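Local coordinates for protein malate dehydrogenase (Porphyromonas gingivalis, PDB 3FI9) that probably acts as an NAD-dependent malate dehydrogenase, interconverting malate and oxaloacetate, at residues A[147-152]-A[259-263]; A[157-162]-A[217-221]; A[172-177]-A[192-196]. All coordinates share one frame; numbering follows the deposited sequence.

Along the chain, contacts 2 and 3 are nested inside the long loop that contact 1 closes, and contact 3 lies inside the loop closed by contact 2. Contact 1, near the centre of the chain, joins neighbouring strands of the large mixed sheet; the other two centres each lie about 19 Å from its own. Strand 147-150 leads into helix 153-166, which carries one side of contact 2, and that helix leads on to strand 173-174 of contact 3; the centres of contacts 2 and 3 are about 12 Å apart. Gln159 and Leu162 pack from the helix onto the small sheet, while Trp259 of contact 1 packs on Gln159 and on Thr176 and Arg177 of contact 3. The Rossmann sheet is thereby tied to the outlying part of the C-terminal domain.

Contact 1: residues A[147-152]-A[259-263]; sequences VTTLAG and WPAGC
Trp259 meets Gly152 through its CB, 4.3 Å from Gly152 CA, while its flat indole is led away from the pair to pack on helix 153-166, Thr176 and Arg177, edge-to-face with Phe257. The carbonyl of Gly262 accepts Thr149 N at 3.0 Å, and Gly262 N returns a bond to Thr149 O at 2.9 Å. This reciprocal pair closes one hydrogen-bonded antiparallel ring. Glycine suits the place because the hydroxyl of Thr149 fills the space beside its CA, OG1 lying 3.1 Å from Gly262 CA. A chi1 of 61° puts that hydroxyl between the backbone N and carbonyl carbon of Thr149, facing the glycine. Ala151, small enough to sit against the neighbouring strand, brings its CB to 3.5 Å from Gly262 N. Beyond the Thr149-Gly262 pair direct backbone bonding gives way to a water, which accepts from Ala151 N and donates to Pro260 O at 2.8 Å. Thr148 OG1 is hydrogen-bonded to His121 NE2, beside the adjacent strand 121-124. Here strand 147-150, the last parallel strand of the NAD-binding Rossmann sheet, is flanked by antiparallel strand 261-267, which extends the sheet laterally into the C-terminal domain, a junction belonging to the lactate/malate dehydrogenase fold, the side chain of Ala151 lying about 6 Å from that of His182, the predicted proton acceptor.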
loop_
_atom_site.group_PDB
_atom_site.type_symbol
_atom_site.label_atom_id
_atom_site.label_comp_id
_atom_site.label_asym_id
_atom_site.label_seq_id
_atom_site.Cartn_x
_atom_site.Cartn_y
_atom_site.Cartn_z
ATOM N N VAL A 147 -15.309 19.397 5.103
ATOM C CA VAL A 147 -15.627 17.960 5.204
ATOM C C VAL A 147 -15.991 17.372 3.857
ATOM O O VAL A 147 -16.831 17.934 3.174
ATOM C CB VAL A 147 -16.795 17.687 6.195
ATOM C CG1 VAL A 147 -17.104 16.153 6.324
ATOM C CG2 VAL A 147 -16.457 18.273 7.570
ATOM N N THR A 148 -15.359 16.253 3.478
ATOM C CA THR A 148 -15.699 15.524 2.242
ATOM C C THR A 148 -15.857 14.035 2.538
ATOM O O THR A 148 -15.465 13.551 3.607
ATOM C CB THR A 148 -14.606 15.650 1.165
ATOM O OG1 THR A 148 -13.315 15.421 1.760
ATOM C CG2 THR A 148 -14.622 17.058 0.556
ATOM N N THR A 149 -16.459 13.305 1.597
ATOM C CA THR A 149 -16.492 11.865 1.674
ATOM C C THR A 149 -15.873 11.266 0.409
ATOM O O THR A 149 -15.884 11.885 -0.633
ATOM C CB THR A 149 -17.958 11.319 1.802
ATOM O OG1 THR A 149 -18.723 11.712 0.652
ATOM C CG2 THR A 149 -18.667 11.954 3.042
ATOM N N LEU A 150 -15.313 10.065 0.531
ATOM C CA LEU A 150 -14.896 9.269 -0.612
ATOM C C LEU A 150 -16.132 8.933 -1.470
ATOM O O LEU A 150 -17.080 8.299 -0.981
ATOM C CB LEU A 150 -14.303 7.948 -0.112
ATOM C CG LEU A 150 -14.038 6.915 -1.201
ATOM C CD1 LEU A 150 -12.940 7.498 -2.124
ATOM C CD2 LEU A 150 -13.659 5.515 -0.615
ATOM N N ALA A 151 -16.106 9.352 -2.731
ATOM C CA ALA A 151 -17.182 9.139 -3.658
ATOM C C ALA A 151 -16.674 8.879 -5.074
ATOM O O ALA A 151 -17.488 8.810 -5.998
ATOM C CB ALA A 151 -18.132 10.352 -3.658
ATOM N N GLY A 152 -15.351 8.745 -5.250
ATOM C CA GLY A 152 -14.745 8.715 -6.617
ATOM C C GLY A 152 -14.683 7.305 -7.236
ATOM O O GLY A 152 -14.423 7.135 -8.443
ATOM N N TRP A 259 -11.228 13.609 -9.210
ATOM C CA TRP A 259 -12.420 12.739 -9.288
ATOM C C TRP A 259 -13.461 13.411 -8.398
ATOM O O TRP A 259 -13.139 14.210 -7.560
ATOM C CB TRP A 259 -12.138 11.326 -8.735
ATOM C CG TRP A 259 -11.081 10.592 -9.523
ATOM C CD1 TRP A 259 -9.777 10.382 -9.161
ATOM C CD2 TRP A 259 -11.242 10.017 -10.815
ATOM N NE1 TRP A 259 -9.121 9.711 -10.159
ATOM C CE2 TRP A 259 -9.998 9.466 -11.184
ATOM C CE3 TRP A 259 -12.330 9.890 -11.689
ATOM C CZ2 TRP A 259 -9.794 8.817 -12.399
ATOM C CZ3 TRP A 259 -12.140 9.216 -12.884
ATOM C CH2 TRP A 259 -10.864 8.695 -13.234
ATOM N N PRO A 260 -14.711 13.095 -8.599
ATOM C CA PRO A 260 -15.796 13.551 -7.712
ATOM C C PRO A 260 -15.540 13.200 -6.219
ATOM O O PRO A 260 -14.972 12.132 -5.923
ATOM C CB PRO A 260 -16.985 12.728 -8.221
ATOM C CG PRO A 260 -16.708 12.609 -9.685
ATOM C CD PRO A 260 -15.223 12.297 -9.729
ATOM N N ALA A 261 -15.946 14.090 -5.306
ATOM C CA ALA A 261 -15.919 13.809 -3.869
ATOM C C ALA A 261 -17.312 14.099 -3.337
ATOM O O ALA A 261 -18.070 14.834 -3.957
ATOM C CB ALA A 261 -14.894 14.710 -3.160
ATOM N N GLY A 262 -17.651 13.522 -2.209
ATOM C CA GLY A 262 -18.901 13.907 -1.527
ATOM C C GLY A 262 -18.718 15.221 -0.781
ATOM O O GLY A 262 -17.690 15.440 -0.097
ATOM N N CYS A 263 -19.665 16.143 -0.951
ATOM C CA CYS A 263 -19.607 17.361 -0.257
ATOM C C CYS A 263 -21.004 17.898 0.005
ATOM O O CYS A 263 -21.989 17.396 -0.561
ATOM C CB CYS A 263 -18.766 18.390 -1.035
ATOM S SG CYS A 263 -19.632 19.039 -2.447
HETATM O O HOH W 1 -13.789 10.791 -3.758
#

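Contact 2: residues A[157-162]-A[217-221]; sequences RLQSEL and LKQRV
Val221 presses its CG2 against the backbone of helix 153-166, 3.6 Å from Leu158 CA, and this is the tight part of the contact. A branched but short residue suits it, since the two helices come close here and a methyl can reach the main chain. With CG1 anti to the backbone N (chi1 176°), CG2 is left to face Leu158. Leu217 extends the apolar patch: its CD2 lies 3.8 Å from Leu158 CD1, the two side chains crossing at about a right angle, while its CD1 meets Leu162 CD2 at 4.0 Å. Trp214, Val188 and Met186 pack around these aliphatic groups.

The polar side runs from the buried Glu161 out to the solvent-exposed Arg220, with two waters between them. Glu161 uses its CB and CG as an apolar stem along Leu217 and Val221, then bends at chi2 (-65°) to bring its carboxylate to Arg220. Arg220 NE gives OE1 of Glu161 a salt-bridging hydrogen bond of 2.8 Å; OE1 lies in the guanidinium plane, yet the donor stands above the carboxylate plane. One water spans Glu161 OE2 and Arg220 O; a second donates to Glu161 O at 2.7 Å and accepts from Arg220 NH2. OE2 also pairs with Lys164, so two cations probably favour the ionised carboxylate, and Glu52 of the second subunit packs nearby.

The helices run roughly antiparallel, their axes 139° apart, forming a helix pair of the C-terminal domain at whose edge lies Arg157, a predicted substrate-binding residue, its side chain about 7 Å from that of His182, the predicted proton acceptor.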
loop_
_atom_site.group_PDB
_atom_site.type_symbol
_atom_site.label_atom_id
_atom_site.label_comp_id
_atom_site.label_asym_id
_atom_site.label_seq_id
_atom_site.Cartn_x
_atom_site.Cartn_y
_atom_site.Cartn_z
ATOM N N ARG A 157 -14.230 3.164 -11.426
ATOM C CA ARG A 157 -14.725 1.866 -11.867
ATOM C C ARG A 157 -15.386 2.045 -13.250
ATOM O O ARG A 157 -15.181 1.252 -14.159
ATOM C CB ARG A 157 -15.691 1.305 -10.851
ATOM C CG ARG A 157 -14.966 0.820 -9.597
ATOM C CD ARG A 157 -15.988 0.327 -8.511
ATOM N NE ARG A 157 -15.256 -0.112 -7.328
ATOM C CZ ARG A 157 -15.813 -0.299 -6.129
ATOM N NH1 ARG A 157 -17.104 -0.093 -5.949
ATOM N NH2 ARG A 157 -15.077 -0.702 -5.103
ATOM N N LEU A 158 -16.132 3.116 -13.429
ATOM C CA LEU A 158 -16.681 3.357 -14.775
ATOM C C LEU A 158 -15.563 3.493 -15.815
ATOM O O LEU A 158 -15.656 2.956 -16.923
ATOM C CB LEU A 158 -17.621 4.558 -14.785
ATOM C CG LEU A 158 -18.244 4.957 -16.133
ATOM C CD1 LEU A 158 -19.169 3.888 -16.633
ATOM C CD2 LEU A 158 -19.066 6.254 -15.957
ATOM N N GLN A 159 -14.510 4.214 -15.460
ATOM C CA GLN A 159 -13.357 4.347 -16.352
ATOM C C GLN A 159 -12.760 2.993 -16.687
ATOM O O GLN A 159 -12.496 2.679 -17.862
ATOM C CB GLN A 159 -12.287 5.276 -15.753
ATOM C CG GLN A 159 -11.100 5.546 -16.716
ATOM C CD GLN A 159 -9.930 6.229 -16.027
ATOM O OE1 GLN A 159 -9.483 5.767 -14.970
ATOM N NE2 GLN A 159 -9.421 7.317 -16.618
ATOM N N SER A 160 -12.538 2.184 -15.664
ATOM C CA SER A 160 -11.975 0.861 -15.880
ATOM C C SER A 160 -12.853 -0.032 -16.776
ATOM O O SER A 160 -12.379 -0.648 -17.739
ATOM C CB SER A 160 -11.755 0.183 -14.531
ATOM O OG SER A 160 -11.294 -1.150 -14.711
ATOM N N GLU A 161 -14.135 -0.085 -16.460
ATOM C CA GLU A 161 -15.063 -0.922 -17.205
ATOM C C GLU A 161 -15.159 -0.484 -18.664
ATOM O O GLU A 161 -15.157 -1.335 -19.539
ATOM C CB GLU A 161 -16.441 -0.995 -16.520
ATOM C CG GLU A 161 -16.457 -1.661 -15.104
ATOM C CD GLU A 161 -16.080 -3.134 -15.105
ATOM O OE1 GLU A 161 -16.412 -3.874 -16.060
ATOM O OE2 GLU A 161 -15.457 -3.572 -14.126
ATOM N N LEU A 162 -15.170 0.832 -18.939
ATOM C CA LEU A 162 -15.094 1.353 -20.324
ATOM C C LEU A 162 -13.794 0.994 -21.040
ATOM O O LEU A 162 -13.814 0.575 -22.220
ATOM C CB LEU A 162 -15.308 2.864 -20.363
ATOM C CG LEU A 162 -16.788 3.301 -20.230
ATOM C CD1 LEU A 162 -16.833 4.753 -19.820
ATOM C CD2 LEU A 162 -17.554 3.083 -21.566
ATOM N N LEU A 217 -22.552 -2.921 -18.613
ATOM C CA LEU A 217 -21.345 -2.237 -18.147
ATOM C C LEU A 217 -21.665 -1.366 -16.916
ATOM O O LEU A 217 -20.959 -1.421 -15.897
ATOM C CB LEU A 217 -20.729 -1.426 -19.293
ATOM C CG LEU A 217 -19.341 -0.805 -19.138
ATOM C CD1 LEU A 217 -18.655 -0.564 -20.461
ATOM C CD2 LEU A 217 -19.406 0.483 -18.366
ATOM N N LYS A 218 -22.727 -0.571 -16.998
ATOM C CA LYS A 218 -23.142 0.213 -15.841
ATOM C C LYS A 218 -23.405 -0.658 -14.609
ATOM O O LYS A 218 -23.042 -0.297 -13.465
ATOM C CB LYS A 218 -24.353 1.085 -16.175
ATOM C CG LYS A 218 -23.958 2.140 -17.192
ATOM C CD LYS A 218 -24.996 3.188 -17.498
ATOM C CE LYS A 218 -26.261 3.001 -16.762
ATOM N NZ LYS A 218 -27.102 2.136 -17.601
ATOM N N GLN A 219 -24.031 -1.816 -14.837
ATOM C CA GLN A 219 -24.311 -2.730 -13.742
ATOM C C GLN A 219 -23.019 -3.301 -13.137
ATOM O O GLN A 219 -22.978 -3.568 -11.933
ATOM C CB GLN A 219 -25.226 -3.852 -14.214
ATOM C CG GLN A 219 -26.217 -4.299 -13.177
ATOM C CD GLN A 219 -26.962 -3.146 -12.534
ATOM O OE1 GLN A 219 -27.171 -3.145 -11.342
ATOM N NE2 GLN A 219 -27.337 -2.153 -13.317
ATOM N N ARG A 220 -21.957 -3.471 -13.928
ATOM C CA ARG A 220 -20.688 -3.952 -13.340
ATOM C C ARG A 220 -20.071 -2.869 -12.451
ATOM O O ARG A 220 -19.337 -3.185 -11.519
ATOM C CB ARG A 220 -19.651 -4.366 -14.397
ATOM C CG ARG A 220 -20.068 -5.607 -15.218
ATOM C CD ARG A 220 -18.943 -6.179 -16.038
ATOM N NE ARG A 220 -18.589 -5.333 -17.172
ATOM C CZ ARG A 220 -19.216 -5.340 -18.345
ATOM N NH1 ARG A 220 -20.245 -6.150 -18.533
ATOM N NH2 ARG A 220 -18.828 -4.529 -19.328
ATOM N N VAL A 221 -20.344 -1.600 -12.759
ATOM C CA VAL A 221 -19.940 -0.508 -11.865
ATOM C C VAL A 221 -20.745 -0.518 -10.580
ATOM O O VAL A 221 -20.183 -0.547 -9.491
ATOM C CB VAL A 221 -20.042 0.866 -12.589
ATOM C CG1 VAL A 221 -19.726 2.052 -11.633
ATOM C CG2 VAL A 221 -19.104 0.863 -13.755
HETATM O O HOH W 2 -16.341 -2.501 -11.309
HETATM O O HOH W 3 -16.334 -3.765 -19.419
#

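Contact 3: residues A[172-177]-A[192-196]; sequences LVTNTR and TAKVN
Thr174 and Lys194 face each other across an antiparallel beta ladder, part of a small three-stranded sheet in which strand 194-195 is the middle member. They form its hydrogen-bonded pair: Thr174 N reaches Lys194 O at 2.9 Å, and Lys194 N reaches Thr174 O at 3.1 Å. Their side chains cross at a slant on one face, Thr174 OG1 lying 3.5 Å from Lys194 CB, while the extended lysine carries its amine away from the pair at this exposed surface. On the opposite face are Val173 and Val195, the non-hydrogen-bonded pair, with CG1 of Val173 4.4 Å from CG2 of Val195. These beta-branched residues suit a strand, and their methyls turn to helix 153-166, where Leu162 and Phe166 cover them.

At one end Asn196 N bonds to Leu172 O at 2.7 Å, and the two side chains lie side by side, pointing the same way. Both Asn196 and Asn175 have left-handed backbone angles (58° and 43° for Asn175), a conformation asparagine tolerates well, so each can turn the chain as it leaves its strand. At the other end Asn175 and Thr192 meet at about a right angle. Asn175 ND2 donates to Thr192 O at 2.9 Å, the oxygen somewhat tilted out of the amide plane. Thr192 OG1 comes to 2.5 Å from Asn175 O, a length so short that its detail is doubtful; the same hydroxyl sits beside Arg177 CB and has Phe189 O as a further partner. Arg177 bends at chi2 (-64°), its NE in a salt bridge with Glu278 and its NH1 hydrogen-bonded to Thr176 O, and Asn175 OD1 lies 3.2 Å above the plane of the Arg177 guanidinium, over its centre.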
loop_
_atom_site.group_PDB
_atom_site.type_symbol
_atom_site.label_atom_id
_atom_site.label_comp_id
_atom_site.label_asym_id
_atom_site.label_seq_id
_atom_site.Cartn_x
_atom_site.Cartn_y
_atom_site.Cartn_z
ATOM N N LEU A 172 -6.907 6.392 -21.220
ATOM C CA LEU A 172 -7.421 6.959 -22.475
ATOM C C LEU A 172 -8.924 7.211 -22.422
ATOM O O LEU A 172 -9.489 7.836 -23.317
ATOM C CB LEU A 172 -7.096 6.035 -23.631
ATOM C CG LEU A 172 -5.604 5.642 -23.720
ATOM C CD1 LEU A 172 -5.350 4.692 -24.913
ATOM C CD2 LEU A 172 -4.784 6.900 -23.845
ATOM N N VAL A 173 -9.575 6.724 -21.375
ATOM C CA VAL A 173 -10.997 7.048 -21.158
ATOM C C VAL A 173 -10.985 8.253 -20.185
ATOM O O VAL A 173 -10.612 8.114 -19.029
ATOM C CB VAL A 173 -11.769 5.849 -20.557
ATOM C CG1 VAL A 173 -13.249 6.201 -20.350
ATOM C CG2 VAL A 173 -11.668 4.636 -21.447
ATOM N N THR A 174 -11.382 9.424 -20.642
ATOM C CA THR A 174 -11.112 10.598 -19.853
ATOM C C THR A 174 -12.411 11.149 -19.289
ATOM O O THR A 174 -13.463 10.972 -19.889
ATOM C CB THR A 174 -10.350 11.640 -20.701
ATOM O OG1 THR A 174 -11.094 11.905 -21.902
ATOM C CG2 THR A 174 -8.976 11.051 -21.090
ATOM N N ASN A 175 -12.342 11.767 -18.104
ATOM C CA ASN A 175 -13.495 12.497 -17.553
ATOM C C ASN A 175 -14.761 11.656 -17.361
ATOM O O ASN A 175 -15.888 12.133 -17.628
ATOM C CB ASN A 175 -13.837 13.707 -18.427
ATOM C CG ASN A 175 -14.398 14.870 -17.617
ATOM O OD1 ASN A 175 -14.082 15.010 -16.447
ATOM N ND2 ASN A 175 -15.248 15.693 -18.230
ATOM N N THR A 176 -14.602 10.436 -16.850
ATOM C CA THR A 176 -15.760 9.596 -16.545
ATOM C C THR A 176 -16.289 10.101 -15.210
ATOM O O THR A 176 -15.508 10.320 -14.262
ATOM C CB THR A 176 -15.358 8.139 -16.335
ATOM O OG1 THR A 176 -14.081 8.123 -15.690
ATOM C CG2 THR A 176 -15.239 7.394 -17.641
ATOM N N ARG A 177 -17.595 10.282 -15.124
ATOM C CA ARG A 177 -18.174 10.933 -13.959
ATOM C C ARG A 177 -19.491 10.299 -13.566
ATOM O O ARG A 177 -20.349 10.107 -14.415
ATOM C CB ARG A 177 -18.419 12.434 -14.224
ATOM C CG ARG A 177 -17.184 13.233 -14.308
ATOM C CD ARG A 177 -16.460 13.226 -12.993
ATOM N NE ARG A 177 -15.366 14.174 -13.024
ATOM C CZ ARG A 177 -14.102 13.860 -13.292
ATOM N NH1 ARG A 177 -13.753 12.610 -13.547
ATOM N NH2 ARG A 177 -13.183 14.821 -13.309
ATOM N N THR A 192 -20.033 13.648 -19.996
ATOM C CA THR A 192 -18.743 14.229 -19.627
ATOM C C THR A 192 -17.561 13.481 -20.247
ATOM O O THR A 192 -16.465 14.008 -20.295
ATOM C CB THR A 192 -18.484 14.217 -18.076
ATOM O OG1 THR A 192 -18.265 12.879 -17.634
ATOM C CG2 THR A 192 -19.639 14.832 -17.277
ATOM N N ALA A 193 -17.762 12.239 -20.648
ATOM C CA ALA A 193 -16.636 11.346 -20.933
ATOM C C ALA A 193 -16.241 11.232 -22.411
ATOM O O ALA A 193 -17.066 11.359 -23.300
ATOM C CB ALA A 193 -16.869 9.977 -20.390
ATOM N N LYS A 194 -14.963 10.939 -22.638
ATOM C CA LYS A 194 -14.467 10.603 -23.975
ATOM C C LYS A 194 -13.699 9.307 -23.937
ATOM O O LYS A 194 -13.023 9.008 -22.955
ATOM C CB LYS A 194 -13.505 11.681 -24.443
ATOM C CG LYS A 194 -14.177 12.920 -24.930
ATOM C CD LYS A 194 -13.147 14.026 -25.160
ATOM C CE LYS A 194 -13.880 15.255 -25.697
ATOM N NZ LYS A 194 -12.943 16.133 -26.468
ATOM N N VAL A 195 -13.748 8.566 -25.035
ATOM C CA VAL A 195 -13.028 7.322 -25.120
ATOM C C VAL A 195 -11.960 7.468 -26.186
ATOM O O VAL A 195 -12.268 7.410 -27.381
ATOM C CB VAL A 195 -13.982 6.184 -25.501
ATOM C CG1 VAL A 195 -13.197 4.919 -25.777
ATOM C CG2 VAL A 195 -15.057 5.984 -24.397
ATOM N N ASN A 196 -10.710 7.667 -25.766
ATOM C CA ASN A 196 -9.633 7.973 -26.708
ATOM C C ASN A 196 -10.010 9.135 -27.627
ATOM O O ASN A 196 -9.810 9.060 -28.843
ATOM C CB ASN A 196 -9.287 6.730 -27.564
ATOM C CG ASN A 196 -7.834 6.749 -28.053
ATOM O OD1 ASN A 196 -6.968 7.283 -27.383
ATOM N ND2 ASN A 196 -7.579 6.181 -29.241
HETATM O O HOH W 4 -19.370 9.629 -17.206
#